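Local structure of beta-galactosidase (Trichoderma reesei, 3OG2) at residues F606-T610 with P645-I649; N557-L563 with D580-G586; K661-V665 with L859-H864; D666-E670 with L845-R849. The protein probably hydrolyses terminal non-reducing beta-D-galactose residues from beta-D-galactosides, as a glycosylated member of glycoside hydrolase family 35. One frame throughout, in Å; residues are numbered along the deposited sequence. Where two conformers were deposited one is given.

Contact 1: F606-T610 with P645-I649. With NAG (2-acetamido-2-deoxy-beta-D-glucopyranose), chain B.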
loop_
_atom_site.group_PDB
_atom_site.type_symbol
_atom_site.label_atom_id
_atom_site.label_comp_id
_atom_site.label_asym_id
_atom_site.label_seq_id
_atom_site.Cartn_x
_atom_site.Cartn_y
_atom_site.Cartn_z
ATOM N N PHE A 606 -22.235 4.549 -3.802
ATOM C CA PHE A 606 -22.764 5.740 -3.191
ATOM C C PHE A 606 -22.634 5.680 -1.665
ATOM O O PHE A 606 -23.099 4.741 -1.017
ATOM C CB PHE A 606 -24.264 5.871 -3.514
ATOM C CG PHE A 606 -24.503 5.897 -5.006
ATOM C CD1 PHE A 606 -24.293 7.074 -5.727
ATOM C CD2 PHE A 606 -24.950 4.750 -5.662
ATOM C CE1 PHE A 606 -24.516 7.133 -7.095
ATOM C CE2 PHE A 606 -25.172 4.817 -7.041
ATOM C CZ PHE A 606 -24.957 5.985 -7.756
ATOM N N ASN A 607 -21.965 6.668 -1.069
ATOM C CA ASN A 607 -21.872 6.673 0.398
ATOM C C ASN A 607 -22.792 7.757 0.982
ATOM O O ASN A 607 -23.018 7.740 2.211
ATOM C CB ASN A 607 -20.455 6.863 0.920
ATOM C CG ASN A 607 -19.898 8.261 0.650
ATOM O OD1 ASN A 607 -20.297 8.931 -0.307
ATOM N ND2 ASN A 607 -18.986 8.682 1.524
ATOM N N VAL A 608 -23.313 8.629 0.133
ATOM C CA VAL A 608 -24.245 9.667 0.530
ATOM C C VAL A 608 -25.212 9.808 -0.638
ATOM O O VAL A 608 -24.972 9.413 -1.790
ATOM C CB VAL A 608 -23.589 11.018 0.807
ATOM C CG1 VAL A 608 -22.660 10.900 1.978
ATOM C CG2 VAL A 608 -22.881 11.552 -0.440
ATOM N N THR A 609 -26.367 10.433 -0.397
ATOM C CA THR A 609 -27.264 10.598 -1.559
ATOM C C THR A 609 -26.661 11.657 -2.464
ATOM O O THR A 609 -25.971 12.616 -2.094
ATOM C CB THR A 609 -28.681 10.899 -1.105
ATOM O OG1 THR A 609 -28.540 12.104 -0.395
ATOM C CG2 THR A 609 -29.166 9.804 -0.173
ATOM N N THR A 610 -26.917 11.488 -3.769
ATOM C CA THR A 610 -26.452 12.388 -4.820
ATOM C C THR A 610 -27.228 12.094 -6.084
ATOM O O THR A 610 -27.545 10.924 -6.284
ATOM C CB THR A 610 -24.941 12.189 -5.045
ATOM O OG1 THR A 610 -24.508 13.023 -6.125
ATOM C CG2 THR A 610 -24.629 10.735 -5.425
ATOM N N PRO A 645 -30.721 7.855 -8.925
ATOM C CA PRO A 645 -30.784 6.462 -8.459
ATOM C C PRO A 645 -31.192 6.407 -6.994
ATOM O O PRO A 645 -30.906 7.275 -6.143
ATOM C CB PRO A 645 -29.358 5.939 -8.645
ATOM C CG PRO A 645 -28.512 7.154 -8.797
ATOM C CD PRO A 645 -29.374 8.251 -9.363
ATOM N N ALA A 646 -31.869 5.308 -6.660
ATOM C CA ALA A 646 -32.239 5.017 -5.275
ATOM C C ALA A 646 -30.970 4.875 -4.462
ATOM O O ALA A 646 -30.053 4.155 -4.862
ATOM C CB ALA A 646 -33.056 3.726 -5.184
ATOM N N ILE A 647 -30.884 5.580 -3.360
ATOM C CA ILE A 647 -29.764 5.450 -2.427
ATOM C C ILE A 647 -30.329 5.419 -1.015
ATOM O O ILE A 647 -30.747 6.448 -0.509
ATOM C CB ILE A 647 -28.732 6.597 -2.577
ATOM C CG1 ILE A 647 -28.197 6.673 -4.014
ATOM C CG2 ILE A 647 -27.630 6.492 -1.518
ATOM C CD1 ILE A 647 -27.543 7.996 -4.315
ATOM N N GLU A 648 -30.384 4.260 -0.412
ATOM C CA GLU A 648 -30.769 4.151 0.992
ATOM C C GLU A 648 -29.508 3.755 1.747
ATOM O O GLU A 648 -28.857 2.766 1.353
ATOM C CB GLU A 648 -31.832 3.081 1.128
ATOM C CG GLU A 648 -33.021 3.300 0.184
ATOM C CD GLU A 648 -34.130 3.909 1.036
ATOM O OE1 GLU A 648 -35.218 3.301 1.148
ATOM O OE2 GLU A 648 -33.767 4.992 1.558
ATOM N N ILE A 649 -29.137 4.491 2.785
ATOM C CA ILE A 649 -27.984 4.096 3.622
ATOM C C ILE A 649 -28.567 3.588 4.939
ATOM O O ILE A 649 -29.146 4.381 5.710
ATOM C CB ILE A 649 -27.031 5.281 3.831
ATOM C CG1 ILE A 649 -26.567 5.900 2.499
ATOM C CG2 ILE A 649 -25.836 4.934 4.730
ATOM C CD1 ILE A 649 -25.809 4.953 1.588
HETATM C C1 NAG B . -18.544 10.031 1.457
HETATM C C2 NAG B . -17.987 10.406 2.862
HETATM C C3 NAG B . -17.421 11.822 2.838
HETATM C C4 NAG B . -16.314 11.884 1.728
HETATM C C5 NAG B . -16.922 11.391 0.391
HETATM C C6 NAG B . -15.825 11.251 -0.665
HETATM C C7 NAG B . -19.390 9.345 4.562
HETATM C C8 NAG B . -20.560 9.519 5.478
HETATM N N2 NAG B . -19.091 10.400 3.796
HETATM O O3 NAG B . -16.776 12.036 4.105
HETATM O O4 NAG B . -15.998 13.260 1.536
HETATM O O5 NAG B . -17.398 10.061 0.597
HETATM O O6 NAG B . -16.469 11.044 -1.918
HETATM O O7 NAG B . -18.794 8.262 4.411
HETATM O O HOH W 1 -30.106 9.919 -6.460
#
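Ile647 plugs its CD1 methyl between the ring of Phe606 and the backbone of Thr610, the tight part of the contact. CD1 lies over one face of the Phe606 ring, 4.0 Å from its centroid, in a CH-pi contact, and comes within 3.5 Å of Thr610 O. The Ile647 chain is extended beyond CG1 (chi2 162°), which carries the methyl across to the ring while CG2 stays back, 3.9 Å from CG2 of Thr609. Pro645 adds its CG to the far end of the aromatic ring, 3.9 Å from Phe606 CZ, the two side chains crossing at about a right angle. Leu982 also lies against Phe606, and the backbones of Phe606 and Leu982 are hydrogen-bonded. Ile649 CD1 rests 3.8 Å from Phe606 O. The segments share no direct hydrogen bond; a water instead donates to Thr610 O and to Pro645 O, at 2.8 Å from each, and so bridges the two carbonyls. The open side is at Val608 and Thr609, both exposed. Asn607 turns its side chain away from 645-649, against Tyr588 and Ile981, and its ND2 is joined covalently to C1 of an N-acetylglucosamine, 1.4 Å away. Asn607-Val608-Thr609 is an Asn-X-Thr sequon, and its setting, a loop between strands 599-605 and 612-615 with the glycan turned away from the apolar packing, is that of an N-glycosylated surface loop in an all-beta domain.

Contact 2: N557-L563 with D580-G586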
loop_
_atom_site.group_PDB
_atom_site.type_symbol
_atom_site.label_atom_id
_atom_site.label_comp_id
_atom_site.label_asym_id
_atom_site.label_seq_id
_atom_site.Cartn_x
_atom_site.Cartn_y
_atom_site.Cartn_z
ATOM N N ASN A 557 -15.943 15.426 -7.484
ATOM C CA ASN A 557 -17.030 14.461 -7.675
ATOM C C ASN A 557 -17.276 14.071 -9.117
ATOM O O ASN A 557 -18.268 13.403 -9.401
ATOM C CB ASN A 557 -18.350 15.072 -7.097
ATOM C CG ASN A 557 -18.178 15.327 -5.602
ATOM O OD1 ASN A 557 -17.859 14.493 -4.759
ATOM N ND2 ASN A 557 -18.442 16.592 -5.284
ATOM N N TYR A 558 -16.396 14.444 -10.028
ATOM C CA TYR A 558 -16.511 14.020 -11.425
ATOM C C TYR A 558 -15.651 12.773 -11.690
ATOM O O TYR A 558 -14.638 12.536 -10.997
ATOM C CB TYR A 558 -15.999 15.145 -12.379
ATOM C CG TYR A 558 -16.978 16.273 -12.610
ATOM C CD1 TYR A 558 -17.378 17.124 -11.548
ATOM C CD2 TYR A 558 -17.504 16.564 -13.861
ATOM C CE1 TYR A 558 -18.269 18.173 -11.788
ATOM C CE2 TYR A 558 -18.405 17.612 -14.110
ATOM C CZ TYR A 558 -18.765 18.402 -13.044
ATOM O OH TYR A 558 -19.674 19.446 -13.263
ATOM N N TRP A 559 -16.061 12.017 -12.710
ATOM C CA TRP A 559 -15.464 10.733 -13.006
ATOM C C TRP A 559 -15.390 10.593 -14.504
ATOM O O TRP A 559 -16.242 11.139 -15.224
ATOM C CB TRP A 559 -16.346 9.589 -12.433
ATOM C CG TRP A 559 -16.561 9.709 -10.961
ATOM C CD1 TRP A 559 -17.618 10.346 -10.366
ATOM C CD2 TRP A 559 -15.746 9.222 -9.902
ATOM N NE1 TRP A 559 -17.511 10.271 -8.982
ATOM C CE2 TRP A 559 -16.352 9.593 -8.681
ATOM C CE3 TRP A 559 -14.521 8.508 -9.873
ATOM C CZ2 TRP A 559 -15.824 9.278 -7.424
ATOM C CZ3 TRP A 559 -14.016 8.207 -8.615
ATOM C CH2 TRP A 559 -14.630 8.569 -7.423
ATOM N N VAL A 560 -14.403 9.828 -14.982
ATOM C CA VAL A 560 -14.262 9.637 -16.418
ATOM C C VAL A 560 -14.034 8.170 -16.731
ATOM O O VAL A 560 -12.944 7.739 -17.163
ATOM C CB VAL A 560 -13.116 10.493 -16.991
ATOM C CG1 VAL A 560 -13.210 10.541 -18.512
ATOM C CG2 VAL A 560 -13.108 11.919 -16.434
ATOM N N PRO A 561 -15.058 7.335 -16.555
ATOM C CA PRO A 561 -14.920 5.912 -16.930
ATOM C C PRO A 561 -14.775 5.792 -18.445
ATOM O O PRO A 561 -15.349 6.551 -19.222
ATOM C CB PRO A 561 -16.283 5.312 -16.438
ATOM C CG PRO A 561 -17.215 6.493 -16.616
ATOM C CD PRO A 561 -16.407 7.670 -16.089
ATOM N N THR A 562 -13.962 4.803 -18.834
ATOM C CA THR A 562 -13.672 4.603 -20.259
ATOM C C THR A 562 -14.686 3.636 -20.868
ATOM O O THR A 562 -15.175 2.696 -20.209
ATOM C CB THR A 562 -12.247 4.070 -20.441
ATOM O OG1 THR A 562 -12.113 2.819 -19.724
ATOM C CG2 THR A 562 -11.223 5.055 -19.899
ATOM N N LEU A 563 -15.026 3.837 -22.116
ATOM C CA LEU A 563 -15.907 2.909 -22.821
ATOM C C LEU A 563 -15.151 1.682 -23.304
ATOM O O LEU A 563 -14.079 1.778 -23.930
ATOM C CB LEU A 563 -16.485 3.634 -24.058
ATOM C CG LEU A 563 -17.589 4.629 -23.728
ATOM C CD1 LEU A 563 -17.949 5.469 -24.942
ATOM C CD2 LEU A 563 -18.867 3.888 -23.280
ATOM N N ASP A 580 -11.959 6.893 -25.499
ATOM C CA ASP A 580 -13.405 7.111 -25.522
ATOM C C ASP A 580 -13.919 6.947 -24.101
ATOM O O ASP A 580 -13.479 6.048 -23.356
ATOM C CB ASP A 580 -14.059 6.069 -26.428
ATOM C CG ASP A 580 -13.736 6.266 -27.890
ATOM O OD1 ASP A 580 -13.122 7.273 -28.262
ATOM O OD2 ASP A 580 -14.124 5.353 -28.665
ATOM N N SER A 581 -14.825 7.808 -23.699
ATOM C CA SER A 581 -15.238 7.847 -22.298
ATOM C C SER A 581 -16.683 8.372 -22.154
ATOM O O SER A 581 -17.265 8.782 -23.162
ATOM C CB SER A 581 -14.294 8.766 -21.514
ATOM O OG SER A 581 -14.527 10.129 -21.886
ATOM N N VAL A 582 -17.194 8.359 -20.939
ATOM C CA VAL A 582 -18.369 9.163 -20.604
ATOM C C VAL A 582 -17.969 9.906 -19.338
ATOM O O VAL A 582 -17.180 9.401 -18.515
ATOM C CB VAL A 582 -19.642 8.343 -20.366
ATOM C CG1 VAL A 582 -19.983 7.469 -21.574
ATOM C CG2 VAL A 582 -19.501 7.487 -19.120
ATOM N N ILE A 583 -18.443 11.117 -19.193
ATOM C CA ILE A 583 -18.107 11.942 -18.050
ATOM C C ILE A 583 -19.294 11.921 -17.089
ATOM O O ILE A 583 -20.420 12.124 -17.543
ATOM C CB ILE A 583 -17.773 13.385 -18.457
ATOM C CG1 ILE A 583 -16.548 13.432 -19.395
ATOM C CG2 ILE A 583 -17.564 14.262 -17.237
ATOM C CD1 ILE A 583 -16.325 14.750 -20.090
ATOM N N ILE A 584 -19.031 11.611 -15.815
ATOM C CA ILE A 584 -20.156 11.520 -14.867
ATOM C C ILE A 584 -19.867 12.442 -13.698
ATOM O O ILE A 584 -18.793 12.370 -13.082
ATOM C CB ILE A 584 -20.389 10.063 -14.411
ATOM C CG1 ILE A 584 -20.763 9.190 -15.611
ATOM C CG2 ILE A 584 -21.427 9.999 -13.267
ATOM C CD1 ILE A 584 -21.042 7.729 -15.361
ATOM N N ASN A 585 -20.853 13.291 -13.383
ATOM C CA ASN A 585 -20.755 14.179 -12.220
ATOM C C ASN A 585 -21.620 13.591 -11.098
ATOM O O ASN A 585 -22.876 13.565 -11.268
ATOM C CB ASN A 585 -21.212 15.573 -12.632
ATOM C CG ASN A 585 -21.442 16.506 -11.470
ATOM O OD1 ASN A 585 -20.885 16.313 -10.388
ATOM N ND2 ASN A 585 -22.295 17.519 -11.714
ATOM N N GLY A 586 -20.997 13.146 -10.027
ATOM C CA GLY A 586 -21.711 12.613 -8.888
ATOM C C GLY A 586 -21.214 11.220 -8.576
ATOM O O GLY A 586 -20.722 10.460 -9.442
HETATM O O HOH W 2 -12.220 3.735 -24.320
#
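Tyr558 and Trp559 pair with Asn585 and Ile584 in an antiparallel strand pair that closes one margin of a mixed beta sheet, 558-559 being its outermost strand and 583-585 the next. Trp559 and Ile584 form the hydrogen-bonded pair: Trp559 N reaches Ile584 O at 2.8 Å and Ile584 N reaches Trp559 O at 2.9 Å. Gly586 N bonds to Asn557 O beyond one end, and Val582 N to Pro561 O beyond the other. Proline has no N-H to return that last bond, and its CD sits 3.1 Å from Val582 O instead. Leu563 N then meets Asp580 O from above the carbonyl plane, at 3.0 Å. In the non-hydrogen-bonded pair Asn585 lies flat on Tyr558: with CG anti to the backbone N (chi1 168°), its amide stacks 7° from the ring plane and its CB stands over the ring centre, 3.8 Å from the centroid. On the other sheet face Trp559 gives NE1 to Gly587 O and forms a cation-pi pair with Lys363. The backbone angles of Gly586 (phi 125°) would jam a side chain against the preceding carbonyl. Main-chain bonds thus set the pairing of the strands, while the amide-aromatic stack, with Tyr558 OH tied to Arg537 and Asn585 ND2 to Glu613, probably fixes how the two side chains are turned.

Contact 3: K661-V665 with L859-H864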
loop_
_atom_site.group_PDB
_atom_site.type_symbol
_atom_site.label_atom_id
_atom_site.label_comp_id
_atom_site.label_asym_id
_atom_site.label_seq_id
_atom_site.Cartn_x
_atom_site.Cartn_y
_atom_site.Cartn_z
ATOM N N LYS A 661 -20.428 -16.048 23.264
ATOM C CA LYS A 661 -20.134 -17.151 24.206
ATOM C C LYS A 661 -18.651 -17.490 24.070
ATOM O O LYS A 661 -18.219 -18.192 23.132
ATOM C CB LYS A 661 -21.027 -18.343 23.892
ATOM C CG LYS A 661 -20.871 -19.446 24.887
ATOM C CD LYS A 661 -21.891 -20.566 24.694
ATOM C CE LYS A 661 -21.675 -21.596 25.797
ATOM N NZ LYS A 661 -22.212 -22.930 25.459
ATOM N N TRP A 662 -17.843 -16.946 24.944
ATOM C CA TRP A 662 -16.391 -17.095 24.899
ATOM C C TRP A 662 -15.942 -18.399 25.580
ATOM O O TRP A 662 -16.433 -18.743 26.642
ATOM C CB TRP A 662 -15.674 -15.942 25.609
ATOM C CG TRP A 662 -15.749 -14.677 24.787
ATOM C CD1 TRP A 662 -16.633 -13.653 24.957
ATOM C CD2 TRP A 662 -14.923 -14.309 23.677
ATOM N NE1 TRP A 662 -16.409 -12.661 24.022
ATOM C CE2 TRP A 662 -15.353 -13.036 23.208
ATOM C CE3 TRP A 662 -13.857 -14.953 23.032
ATOM C CZ2 TRP A 662 -14.742 -12.396 22.130
ATOM C CZ3 TRP A 662 -13.242 -14.329 21.965
ATOM C CH2 TRP A 662 -13.669 -13.073 21.514
ATOM N N TYR A 663 -14.983 -19.057 24.941
ATOM C CA TYR A 663 -14.353 -20.249 25.465
ATOM C C TYR A 663 -12.889 -19.927 25.698
ATOM O O TYR A 663 -12.304 -19.207 24.911
ATOM C CB TYR A 663 -14.464 -21.409 24.466
ATOM C CG TYR A 663 -15.882 -21.942 24.382
ATOM C CD1 TYR A 663 -16.872 -21.390 23.569
ATOM C CD2 TYR A 663 -16.239 -23.049 25.151
ATOM C CE1 TYR A 663 -18.153 -21.948 23.550
ATOM C CE2 TYR A 663 -17.501 -23.600 25.131
ATOM C CZ TYR A 663 -18.446 -23.034 24.319
ATOM O OH TYR A 663 -19.695 -23.613 24.348
ATOM N N LYS A 664 -12.305 -20.528 26.729
ATOM C CA LYS A 664 -10.910 -20.247 27.074
ATOM C C LYS A 664 -10.078 -21.512 27.143
ATOM O O LYS A 664 -10.579 -22.546 27.606
ATOM C CB LYS A 664 -10.914 -19.548 28.437
ATOM C CG LYS A 664 -9.536 -19.255 29.030
ATOM C CD LYS A 664 -9.672 -18.766 30.466
ATOM C CE LYS A 664 -8.331 -18.424 31.073
ATOM N NZ LYS A 664 -8.238 -18.682 32.535
ATOM N N VAL A 665 -8.806 -21.390 26.768
ATOM C CA VAL A 665 -7.857 -22.485 26.979
ATOM C C VAL A 665 -6.546 -21.885 27.492
ATOM O O VAL A 665 -6.124 -20.828 27.020
ATOM C CB VAL A 665 -7.706 -23.352 25.721
ATOM C CG1 VAL A 665 -7.083 -22.609 24.550
ATOM C CG2 VAL A 665 -6.845 -24.593 26.028
ATOM N N LEU A 859 -14.171 -27.616 21.164
ATOM C CA LEU A 859 -14.532 -26.867 22.366
ATOM C C LEU A 859 -14.391 -27.689 23.635
ATOM O O LEU A 859 -14.289 -27.122 24.736
ATOM C CB LEU A 859 -15.963 -26.303 22.191
ATOM C CG LEU A 859 -16.145 -25.333 21.021
ATOM C CD1 LEU A 859 -17.496 -24.648 20.987
ATOM C CD2 LEU A 859 -15.100 -24.232 21.086
ATOM N N SER A 860 -14.378 -29.019 23.539
ATOM C CA SER A 860 -14.157 -29.836 24.733
ATOM C C SER A 860 -12.789 -29.620 25.352
ATOM O O SER A 860 -12.477 -29.988 26.509
ATOM C CB SER A 860 -14.352 -31.314 24.339
ATOM O OG SER A 860 -13.329 -31.703 23.425
ATOM N N ASP A 861 -11.880 -29.014 24.587
ATOM C CA ASP A 861 -10.541 -28.744 25.120
ATOM C C ASP A 861 -10.497 -27.383 25.799
ATOM O O ASP A 861 -9.478 -27.015 26.395
ATOM C CB ASP A 861 -9.511 -28.825 23.992
ATOM C CG ASP A 861 -9.342 -30.249 23.488
ATOM O OD1 ASP A 861 -9.026 -31.130 24.323
ATOM O OD2 ASP A 861 -9.525 -30.477 22.267
ATOM N N PHE A 862 -11.584 -26.647 25.697
ATOM C CA PHE A 862 -11.694 -25.313 26.281
ATOM C C PHE A 862 -12.628 -25.347 27.494
ATOM O O PHE A 862 -13.251 -26.371 27.728
ATOM C CB PHE A 862 -12.301 -24.358 25.270
ATOM C CG PHE A 862 -11.439 -24.003 24.076
ATOM C CD1 PHE A 862 -11.018 -24.959 23.158
ATOM C CD2 PHE A 862 -11.061 -22.667 23.898
ATOM C CE1 PHE A 862 -10.239 -24.548 22.051
ATOM C CE2 PHE A 862 -10.329 -22.279 22.769
ATOM C CZ PHE A 862 -9.927 -23.225 21.848
ATOM N N THR A 863 -12.681 -24.244 28.213
ATOM C CA THR A 863 -13.548 -24.064 29.367
ATOM C C THR A 863 -14.530 -22.934 29.040
ATOM O O THR A 863 -14.205 -22.026 28.297
ATOM C CB THR A 863 -12.747 -23.637 30.601
ATOM O OG1 THR A 863 -12.174 -24.855 31.132
ATOM C CG2 THR A 863 -13.617 -23.042 31.679
ATOM N N HIS A 864 -15.729 -22.973 29.576
ATOM C CA HIS A 864 -16.697 -21.906 29.432
ATOM C C HIS A 864 -17.243 -21.610 30.828
ATOM O O HIS A 864 -17.550 -22.571 31.537
ATOM C CB HIS A 864 -17.877 -22.246 28.519
ATOM C CG HIS A 864 -18.889 -21.130 28.497
ATOM N ND1 HIS A 864 -20.106 -21.203 29.145
ATOM C CD2 HIS A 864 -18.811 -19.898 27.880
ATOM C CE1 HIS A 864 -20.752 -20.043 28.925
ATOM N NE2 HIS A 864 -19.988 -19.253 28.171
#
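Lys664 and Thr863 make one antiparallel hydrogen-bonded pair, Lys664 N to Thr863 O at 2.9 Å and Thr863 N to Lys664 O at 2.8 Å. The loop 859-864 thereby adds a single bridge along 663-666, the outermost strand of an antiparallel sheet in an all-beta domain, whose residues Tyr663 and Val665 make backbone hydrogen bonds with Ala888 and Phe886 of the neighbouring strand 883-894. Leu859 puts CD1 over one face of the Tyr663 ring, 4.0 Å from the centroid, while His864 CB lies 3.7 Å from Tyr663 CE2 and Phe862 comes against Tyr663 CB. The Tyr663 and His864 rings meet obliquely. Val665, its CG1 set between the backbone N and the carbonyl carbon (chi1 65°), holds that methyl over a face of the Phe862 ring. Lys661 is fully extended and crosses His864 at about a right angle, so that its CE stands over the centre of the imidazole, 3.6 Å from the centroid; NZ continues to Tyr663 OH at 2.8 Å. At the imidazole edge Trp662 O, which also accepts from Ser873 OG, lies 2.9 Å from His864 CD2. Replacing Tyr663 by an alanine would probably open a gap beneath Leu859 CD1 and leave the ammonium of Lys661 without its hydroxyl partner, freeing the chain to swing off the imidazole. The lysine thus touches His864 through its CG and CE methylenes, probably polarised by the nearby ammonium, while its charge goes to the tyrosine hydroxyl, and that charge is likely to disfavour protonation of the imidazole.

Contact 4: D666-E670 with L845-R849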
loop_
_atom_site.group_PDB
_atom_site.type_symbol
_atom_site.label_atom_id
_atom_site.label_comp_id
_atom_site.label_asym_id
_atom_site.label_seq_id
_atom_site.Cartn_x
_atom_site.Cartn_y
_atom_site.Cartn_z
ATOM N N ASP A 666 -5.917 -22.555 28.463
ATOM C CA ASP A 666 -4.563 -22.133 28.882
ATOM C C ASP A 666 -3.602 -22.337 27.742
ATOM O O ASP A 666 -3.524 -23.442 27.200
ATOM C CB ASP A 666 -4.181 -22.989 30.075
ATOM C CG ASP A 666 -2.859 -22.565 30.709
ATOM O OD1 ASP A 666 -2.130 -21.666 30.255
ATOM O OD2 ASP A 666 -2.565 -23.172 31.766
ATOM N N SER A 667 -2.901 -21.269 27.381
ATOM C CA SER A 667 -1.929 -21.427 26.317
ATOM C C SER A 667 -0.498 -21.330 26.831
ATOM O O SER A 667 0.423 -21.086 26.057
ATOM C CB SER A 667 -2.168 -20.403 25.210
ATOM O OG SER A 667 -1.307 -20.672 24.071
ATOM N N LEU A 668 -0.303 -21.589 28.124
ATOM C CA LEU A 668 1.043 -21.847 28.635
ATOM C C LEU A 668 1.034 -23.091 29.520
ATOM O O LEU A 668 1.453 -23.096 30.698
ATOM C CB LEU A 668 1.544 -20.592 29.339
ATOM C CG LEU A 668 3.059 -20.534 29.551
ATOM C CD1 LEU A 668 3.848 -20.467 28.239
ATOM C CD2 LEU A 668 3.380 -19.326 30.472
ATOM N N PRO A 669 0.592 -24.237 28.988
ATOM C CA PRO A 669 0.614 -25.471 29.781
ATOM C C PRO A 669 2.041 -25.928 30.096
ATOM O O PRO A 669 2.244 -26.742 30.980
ATOM C CB PRO A 669 -0.030 -26.484 28.849
ATOM C CG PRO A 669 0.254 -25.983 27.455
ATOM C CD PRO A 669 0.074 -24.491 27.606
ATOM N N GLU A 670 3.020 -25.356 29.375
ATOM C CA GLU A 670 4.420 -25.723 29.538
ATOM C C GLU A 670 4.870 -25.560 30.978
ATOM O O GLU A 670 5.792 -26.263 31.417
ATOM C CB GLU A 670 5.308 -24.774 28.708
ATOM C CG GLU A 670 5.164 -25.000 27.211
ATOM C CD GLU A 670 4.040 -24.301 26.511
ATOM O OE1 GLU A 670 3.128 -23.750 27.164
ATOM O OE2 GLU A 670 4.021 -24.260 25.245
ATOM N N LEU A 845 3.057 -20.266 19.969
ATOM C CA LEU A 845 2.334 -20.450 21.210
ATOM C C LEU A 845 1.489 -21.745 21.164
ATOM O O LEU A 845 1.067 -22.178 20.100
ATOM C CB LEU A 845 1.383 -19.264 21.428
ATOM C CG LEU A 845 2.082 -17.943 21.816
ATOM C CD1 LEU A 845 1.105 -16.787 21.760
ATOM C CD2 LEU A 845 2.751 -18.038 23.183
ATOM N N PHE A 846 1.270 -22.352 22.341
ATOM C CA PHE A 846 0.598 -23.632 22.394
ATOM C C PHE A 846 -0.691 -23.645 21.603
ATOM O O PHE A 846 -0.936 -24.576 20.821
ATOM C CB PHE A 846 0.308 -23.985 23.864
ATOM C CG PHE A 846 -0.628 -25.149 24.063
ATOM C CD1 PHE A 846 -0.101 -26.448 23.956
ATOM C CD2 PHE A 846 -1.966 -24.945 24.354
ATOM C CE1 PHE A 846 -0.977 -27.513 24.133
ATOM C CE2 PHE A 846 -2.837 -26.008 24.532
ATOM C CZ PHE A 846 -2.315 -27.300 24.420
ATOM N N PHE A 847 -1.541 -22.628 21.754
ATOM C CA PHE A 847 -2.838 -22.724 21.022
ATOM C C PHE A 847 -2.622 -22.756 19.507
ATOM O O PHE A 847 -3.397 -23.422 18.774
ATOM C CB PHE A 847 -3.818 -21.611 21.401
ATOM C CG PHE A 847 -3.460 -20.238 20.817
ATOM C CD1 PHE A 847 -4.074 -19.826 19.654
ATOM C CD2 PHE A 847 -2.537 -19.401 21.410
ATOM C CE1 PHE A 847 -3.819 -18.603 19.043
ATOM C CE2 PHE A 847 -2.258 -18.151 20.836
ATOM C CZ PHE A 847 -2.882 -17.769 19.650
ATOM N N GLU A 848 -1.606 -22.027 18.999
ATOM C CA GLU A 848 -1.313 -22.025 17.553
ATOM C C GLU A 848 -0.794 -23.387 17.105
ATOM O O GLU A 848 -1.192 -23.901 16.058
ATOM C CB GLU A 848 -0.250 -20.931 17.255
ATOM C CG GLU A 848 -0.712 -19.529 17.636
ATOM C CD GLU A 848 0.364 -18.489 17.349
ATOM O OE1 GLU A 848 1.407 -18.430 18.085
ATOM O OE2 GLU A 848 0.145 -17.708 16.386
ATOM N N ARG A 849 0.124 -23.958 17.935
ATOM C CA ARG A 849 0.696 -25.235 17.552
ATOM C C ARG A 849 -0.399 -26.283 17.428
ATOM O O ARG A 849 -0.309 -27.166 16.568
ATOM C CB ARG A 849 1.719 -25.724 18.598
ATOM C CG ARG A 849 2.882 -24.715 18.755
ATOM C CD ARG A 849 3.997 -25.321 19.588
ATOM N NE ARG A 849 3.643 -25.928 20.869
ATOM C CZ ARG A 849 3.824 -25.432 22.082
ATOM N NH1 ARG A 849 4.301 -24.207 22.297
ATOM N NH2 ARG A 849 3.503 -26.160 23.140
HETATM O O HOH W 3 2.761 -21.770 24.628
#
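Pro669 lays its CG over the ring of Phe846 where the loop leaving strand 663-666 abuts the first turn of helix 846-850, in an all-beta domain that by family resembles galactose-binding modules. This CG stands over one face, offset toward the rim, 3.6 Å from the centroid in a CH-pi contact. Ser667 comes from another side: with OG anti to the backbone N (chi1 -173°), its hydroxyl points at the helix start and accepts from Phe847 N at 3.0 Å, lying also at the edge of the Phe847 ring. The loop is itself held by an Asx turn, Asp666 OD1 taking Leu668 N, while OD2 of Asp666 pairs with Arg672. Glu670 and Arg849 approach from opposite directions with planes 80° apart, so the salt bridge is not the side-by-side kind: NH1 and NH2 both grip the one oxygen OE2, at 3.0 and 2.9 Å. NH1 meets it nearly end-on to its C-O bond, NH2 from above the carboxylate plane. One face of that guanidinium lies over Phe846 CA, and NH2 also pairs with the C-terminal carboxylate of Tyr1003. A methionine in place of Arg849 would probably cost the Glu670 carboxylate and the Tyr1003 terminus this shared cationic partner. Between the segments sits a water accepting from Phe846 N at 2.8 Å and donating to Ser667 O at 2.8 Å and Glu670 OE2 at 2.9 Å.

Overall arrangement
The four contacts form two pairs in different beta domains. Contacts 1 and 2 have centres 18 Å apart and touch where Thr610 OG1 packs on Gly586 CA, 4.0 Å away; strands 583-585 and 612-615, next to each other in one sheet, link them. Both border the same glycan, attached at Asn607. The side chain of Asn557 is about 4 Å from a bound N-acetylglucosamine (NAG). Contacts 3 and 4, centres 14 Å apart, adjoin at Val665-Asp666, and contact 4 is nested within the loop closed by contact 3. Contacts 2 and 4 lie on opposite sides of the chain's centre, centres 55 Å apart. All four lie away from the galactose-binding site.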